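Local coordinates for putative NAD(P)H nitroreductase ydfN (Bacillus subtilis, PDB 3BEM), which is a putative FMN-dependent, homodimeric nitroreductase that may contribute to the breakdown of aromatic compounds, at residues S86-L91 with I192-E197; L91-K96 with F186-M191. The protein carries 3 engineered substitutions. All coordinates share one frame; numbering follows the deposited sequence.

Contact 1: residues S86-L91 with I192-E197. With PGO (S-1,2-propanediol), chain H.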
loop_
_atom_site.group_PDB
_atom_site.type_symbol
_atom_site.label_atom_id
_atom_site.label_comp_id
_atom_site.label_asym_id
_atom_site.label_seq_id
_atom_site.Cartn_x
_atom_site.Cartn_y
_atom_site.Cartn_z
ATOM N N SER B 86 -16.278 13.984 8.284
ATOM C CA SER B 86 -14.818 14.005 8.381
ATOM C C SER B 86 -14.201 15.377 8.550
ATOM O O SER B 86 -14.780 16.401 8.157
ATOM C CB SER B 86 -14.182 13.383 7.130
ATOM O OG SER B 86 -14.453 14.126 5.953
ATOM N N SER B 87 -13.024 15.409 9.147
ATOM C CA SER B 87 -12.253 16.653 9.204
ATOM C C SER B 87 -11.666 17.057 7.862
ATOM O O SER B 87 -11.575 18.243 7.572
ATOM C CB SER B 87 -11.167 16.556 10.261
ATOM O OG SER B 87 -11.757 16.225 11.502
ATOM N N ALA B 88 -11.291 16.071 7.048
ATOM C CA ALA B 88 -10.812 16.296 5.698
ATOM C C ALA B 88 -11.076 15.035 4.880
ATOM O O ALA B 88 -11.216 13.926 5.433
ATOM C CB ALA B 88 -9.326 16.655 5.675
ATOM N N VAL B 89 -11.193 15.209 3.568
ATOM C CA VAL B 89 -11.317 14.101 2.614
ATOM C C VAL B 89 -10.119 14.176 1.666
ATOM O O VAL B 89 -9.883 15.245 1.105
ATOM C CB VAL B 89 -12.622 14.128 1.780
ATOM C CG1 VAL B 89 -12.631 12.825 0.910
ATOM C CG2 VAL B 89 -13.877 14.187 2.639
ATOM N N LEU B 90 -9.296 13.101 1.556
ATOM C CA LEU B 90 -8.147 13.082 0.631
ATOM C C LEU B 90 -8.442 12.194 -0.537
ATOM O O LEU B 90 -9.013 11.098 -0.373
ATOM C CB LEU B 90 -6.905 12.531 1.339
ATOM C CG LEU B 90 -6.296 13.386 2.469
ATOM C CD1 LEU B 90 -7.152 13.491 3.695
ATOM C CD2 LEU B 90 -4.969 12.712 2.816
ATOM N N LEU B 91 -8.090 12.655 -1.730
ATOM C CA LEU B 91 -8.084 11.810 -2.902
ATOM C C LEU B 91 -6.664 11.437 -3.170
ATOM O O LEU B 91 -5.803 12.291 -3.331
ATOM C CB LEU B 91 -8.746 12.523 -4.088
ATOM C CG LEU B 91 -10.278 12.666 -3.986
ATOM C CD1 LEU B 91 -10.978 11.269 -3.851
ATOM C CD2 LEU B 91 -10.669 13.703 -2.867
ATOM N N ILE B 192 -9.529 8.781 1.210
ATOM C CA ILE B 192 -9.310 8.565 2.632
ATOM C C ILE B 192 -9.946 9.694 3.380
ATOM O O ILE B 192 -9.568 10.856 3.162
ATOM C CB ILE B 192 -7.815 8.512 3.000
ATOM C CG1 ILE B 192 -7.100 7.407 2.168
ATOM C CG2 ILE B 192 -7.640 8.255 4.505
ATOM C CD1 ILE B 192 -5.561 7.424 2.304
ATOM N N THR B 193 -10.861 9.359 4.274
ATOM C CA THR B 193 -11.360 10.348 5.226
ATOM C C THR B 193 -10.498 10.323 6.457
ATOM O O THR B 193 -10.002 9.267 6.871
ATOM C CB THR B 193 -12.834 10.148 5.592
ATOM O OG1 THR B 193 -13.120 8.775 5.818
ATOM C CG2 THR B 193 -13.723 10.680 4.514
ATOM N N ILE B 194 -10.349 11.493 7.095
ATOM C CA ILE B 194 -9.587 11.619 8.325
ATOM C C ILE B 194 -10.396 12.458 9.314
ATOM O O ILE B 194 -11.112 13.382 8.930
ATOM C CB ILE B 194 -8.174 12.222 8.052
ATOM C CG1 ILE B 194 -7.354 12.217 9.335
ATOM C CG2 ILE B 194 -8.287 13.665 7.443
ATOM C CD1 ILE B 194 -5.896 12.524 9.104
ATOM N N GLY B 195 -10.305 12.125 10.607
ATOM C CA GLY B 195 -11.009 12.817 11.627
ATOM C C GLY B 195 -10.876 12.128 12.944
ATOM O O GLY B 195 -9.903 11.419 13.153
ATOM N N LYS B 196 -11.843 12.352 13.839
ATOM C CA LYS B 196 -11.856 11.713 15.166
ATOM C C LYS B 196 -13.140 10.904 15.240
ATOM O O LYS B 196 -14.255 11.453 15.048
ATOM C CB LYS B 196 -11.789 12.732 16.287
ATOM C CG LYS B 196 -10.525 13.626 16.293
ATOM C CD LYS B 196 -9.198 12.888 16.499
ATOM C CE LYS B 196 -7.987 13.894 16.561
ATOM N NZ LYS B 196 -7.875 14.700 17.787
ATOM N N GLU B 197 -12.998 9.611 15.501
ATOM C CA GLU B 197 -14.147 8.723 15.673
ATOM C C GLU B 197 -14.486 8.615 17.155
ATOM O O GLU B 197 -13.586 8.581 17.970
ATOM C CB GLU B 197 -13.841 7.353 15.070
ATOM C CG GLU B 197 -14.936 6.339 15.294
ATOM C CD GLU B 197 -14.829 5.125 14.440
ATOM O OE1 GLU B 197 -13.772 4.475 14.471
ATOM O OE2 GLU B 197 -15.845 4.779 13.784
HETATM C C1 PGO H . -11.644 21.385 9.131
HETATM C C2 PGO H . -10.890 22.124 8.027
HETATM C C3 PGO H . -11.758 23.228 7.396
HETATM O O1 PGO H . -11.061 20.125 9.486
HETATM O O2 PGO H . -9.658 22.663 8.566
HETATM O O HOH W 1 -13.695 14.348 12.895
#

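Contact 2: residues L91-K96 with F186-M191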
loop_
_atom_site.group_PDB
_atom_site.type_symbol
_atom_site.label_atom_id
_atom_site.label_comp_id
_atom_site.label_asym_id
_atom_site.label_seq_id
_atom_site.Cartn_x
_atom_site.Cartn_y
_atom_site.Cartn_z
ATOM N N LEU B 91 -8.090 12.655 -1.730
ATOM C CA LEU B 91 -8.084 11.810 -2.902
ATOM C C LEU B 91 -6.664 11.437 -3.170
ATOM O O LEU B 91 -5.803 12.291 -3.331
ATOM C CB LEU B 91 -8.746 12.523 -4.088
ATOM C CG LEU B 91 -10.278 12.666 -3.986
ATOM C CD1 LEU B 91 -10.978 11.269 -3.851
ATOM C CD2 LEU B 91 -10.669 13.703 -2.867
ATOM N N VAL B 92 -6.418 10.143 -3.185
ATOM C CA VAL B 92 -5.107 9.614 -3.437
ATOM C C VAL B 92 -5.014 9.308 -4.932
ATOM O O VAL B 92 -5.705 8.446 -5.451
ATOM C CB VAL B 92 -4.828 8.337 -2.615
ATOM C CG1 VAL B 92 -3.343 7.918 -2.796
ATOM C CG2 VAL B 92 -5.215 8.524 -1.099
ATOM N N LEU B 93 -4.147 10.054 -5.621
ATOM C CA LEU B 93 -3.973 9.956 -7.049
ATOM C C LEU B 93 -2.668 9.240 -7.375
ATOM O O LEU B 93 -1.680 9.380 -6.667
ATOM C CB LEU B 93 -3.902 11.356 -7.692
ATOM C CG LEU B 93 -5.066 12.287 -7.389
ATOM C CD1 LEU B 93 -4.918 13.645 -8.116
ATOM C CD2 LEU B 93 -6.437 11.559 -7.712
ATOM N N GLY B 94 -2.686 8.489 -8.471
ATOM C CA GLY B 94 -1.492 7.923 -9.031
ATOM C C GLY B 94 -1.270 8.415 -10.448
ATOM O O GLY B 94 -2.140 8.298 -11.307
ATOM N N ASP B 95 -0.103 8.985 -10.699
ATOM C CA ASP B 95 0.233 9.451 -12.053
ATOM C C ASP B 95 0.552 8.292 -12.994
ATOM O O ASP B 95 1.575 7.634 -12.858
ATOM C CB ASP B 95 1.416 10.367 -11.941
ATOM C CG ASP B 95 1.728 11.117 -13.190
ATOM O OD1 ASP B 95 1.055 10.950 -14.216
ATOM O OD2 ASP B 95 2.675 11.949 -13.109
ATOM N N LYS B 96 -0.319 8.090 -13.993
ATOM C CA LYS B 96 -0.114 7.090 -15.028
ATOM C C LYS B 96 1.049 7.438 -15.966
ATOM O O LYS B 96 1.561 6.567 -16.674
ATOM C CB LYS B 96 -1.406 6.901 -15.822
ATOM C CG LYS B 96 -2.521 6.256 -15.022
ATOM C CD LYS B 96 -3.833 6.128 -15.799
ATOM C CE LYS B 96 -4.497 7.428 -16.070
ATOM N NZ LYS B 96 -5.859 7.240 -16.699
ATOM N N PHE B 186 -4.069 11.191 -14.123
ATOM C CA PHE B 186 -4.135 10.686 -12.763
ATOM C C PHE B 186 -5.250 9.697 -12.600
ATOM O O PHE B 186 -6.382 9.986 -12.973
ATOM C CB PHE B 186 -4.316 11.832 -11.784
ATOM C CG PHE B 186 -3.165 12.774 -11.773
ATOM C CD1 PHE B 186 -1.999 12.454 -11.122
ATOM C CD2 PHE B 186 -3.258 13.973 -12.438
ATOM C CE1 PHE B 186 -0.900 13.327 -11.159
ATOM C CE2 PHE B 186 -2.195 14.855 -12.475
ATOM C CZ PHE B 186 -1.020 14.541 -11.839
ATOM N N GLU B 187 -4.910 8.529 -12.077
ATOM C CA GLU B 187 -5.879 7.598 -11.570
ATOM C C GLU B 187 -6.317 7.994 -10.166
ATOM O O GLU B 187 -5.456 8.311 -9.346
ATOM C CB GLU B 187 -5.251 6.216 -11.594
ATOM C CG GLU B 187 -6.109 5.098 -11.129
ATOM C CD GLU B 187 -7.107 4.620 -12.141
ATOM O OE1 GLU B 187 -6.948 4.906 -13.366
ATOM O OE2 GLU B 187 -8.098 3.987 -11.663
ATOM N N VAL B 188 -7.629 8.002 -9.887
ATOM C CA VAL B 188 -8.115 8.209 -8.537
ATOM C C VAL B 188 -8.084 6.838 -7.824
ATOM O O VAL B 188 -8.965 5.992 -8.004
ATOM C CB VAL B 188 -9.505 8.847 -8.452
ATOM C CG1 VAL B 188 -9.838 9.173 -6.995
ATOM C CG2 VAL B 188 -9.605 10.116 -9.283
ATOM N N VAL B 189 -7.002 6.592 -7.103
ATOM C CA VAL B 189 -6.696 5.266 -6.568
ATOM C C VAL B 189 -7.526 4.934 -5.315
ATOM O O VAL B 189 -7.989 3.829 -5.169
ATOM C CB VAL B 189 -5.204 5.122 -6.321
ATOM C CG1 VAL B 189 -4.841 3.773 -5.563
ATOM C CG2 VAL B 189 -4.396 5.358 -7.672
HETATM N N MSE B 190 -7.731 5.916 -4.462
HETATM C CA MSE B 190 -8.579 5.762 -3.290
HETATM C C MSE B 190 -8.925 7.097 -2.712
HETATM O O MSE B 190 -8.348 8.104 -3.082
HETATM C CB MSE B 190 -7.961 4.833 -2.217
HETATM C CG MSE B 190 -6.897 5.213 -1.385
HETATM SE SE MSE B 190 -6.576 3.610 -0.135
HETATM C CE MSE B 190 -5.462 2.827 -1.466
HETATM N N MSE B 191 -9.916 7.055 -1.847
HETATM C CA MSE B 191 -10.314 8.184 -1.036
HETATM C C MSE B 191 -9.979 7.816 0.421
HETATM O O MSE B 191 -10.101 6.671 0.821
HETATM C CB MSE B 191 -11.803 8.432 -1.257
HETATM C CG MSE B 191 -12.394 9.529 -0.468
HETATM SE SE MSE B 191 -14.348 9.614 -0.915
HETATM C CE MSE B 191 -14.065 10.058 -2.752
HETATM O O HOH W 2 -7.833 6.170 -15.345
#

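Contact 1: residues S86-L91 with I192-E197
Backbone hydrogen bonds carry most of this antiparallel contact of strands 88-91 and 192-195. Leu90 and Ile192 form a hydrogen-bonded pair: Leu90 N reaches Ile192 O at 2.8 Å, almost straight at 173°, and Ile192 N returns to Leu90 O at 2.9 Å, both donors in the carbonyl plane. At the next hydrogen-bonded pair, Ile194 N gives to Ala88 O at 3.1 Å, but Ile194 O receives two donors, Ala88 N from above the carbonyl plane at 3.3 Å and Ser87 N in a short, bent and weak bond.

Among the apolar contacts, the methyl of Ala88 meets CG2 of Ile194 at 3.6 Å. Leu90 crosses the same isoleucine obliquely and brings CD1 to that CG2; helix 136-161 packs on this face through Phe154. The opposite face has Val89 and Thr193 side by side, each CG2 anti to its own carbonyl carbon, and Ser86 CB touches the threonine methyl.

Polar links lie near Gly195, which suits its place because a side chain would press on Ser87 N. Ser87 OG lies 3.5 Å from Gly195 CA, bonds to His33 O and accepts from a water that Lys196 N also holds. A propanediol, probably from the crystallisation liquor, donates O1 to Ser87 O at 2.7 Å. Ser87 and Ala88 both face Ile194, a classic beta bulge where the strand enters the central antiparallel sheet of this nitroreductase-family protein.

Contact 2: residues L91-K96 with F186-M191
Strands 91-95 and 186-191 run antiparallel, their axes at 143° and approaching to 4.4 Å. Gly94 and Glu187 form a hydrogen-bonded pair in which both N-to-O distances are 2.9 Å and both donors lie in the carbonyl planes. Nearer Leu91, Val92 N donates to Met190 O at 2.8 Å, whereas Val92 O is shared: Val189 N approaches nearly along the C=O axis at 2.8 Å, and Met190 N adds a weak, longer bond. Val189 and Met190 both face Val92, a classic beta bulge that shifts the register by one residue. At the bulge, Val189 lays CG2 against Gly94 N, close to where a beta carbon on Gly94 would stand; glycine suits that place.

On the face of Leu91, Leu93 and Asp95, Leu91 lies alongside selenomethionine Met191, its CD1 a close 3.5 Å from CE in one of the latter's two conformers. Branched Leu93 spreads between two neighbours, CD2 against Val188 CG2 and CD1 against CB and CG of Phe186, whose side chain it crosses at about a right angle. The ring reaches Asp95, where CE1 meets CB at 3.8 Å; the carboxylate is turned 40° from the ring and bonds through OD1 to Gln97 N and Gln185.

The other face has Val92 beside selenomethionine Met190, CG2 to CG at 3.7 Å. Met190 also packs on Ser148 and Ala151 of helix 136-161 and on Arg145 of the second subunit; the side chain of Met190 lies about 5 Å from a bound FMN. At the partly exposed end, bends at chi3 of Lys96 (-69°) and chi2 of Glu187 bring their ends near each other; a water bridges Lys96 NZ and Glu187 OE1, NZ also bonds weakly to Asp184 O, and OE2 makes a salt bridge with Arg140.

In the fold
From the N terminus, strand 59-64 comes first; strand 88-95 then runs through contact 1 and on into contact 2, with Leu91 belonging to both. The chain next passes through helices 102-111, 117-134 and 136-161, strand 164-168 and helix 173-180 before strand 186-195 returns, closing contact 2 first and contact 1 last. Contact 2 is thus nested inside the loop closed by contact 1. Together they pair the two inner strands of a four-stranded antiparallel sheet, with strands 59-64 and 164-168 outside them. The contacts also touch, Val89 CG1 packing on Met191 CG and Ile192 CD1 on Val92 CG2, so the side-chain packing runs on from one to the other.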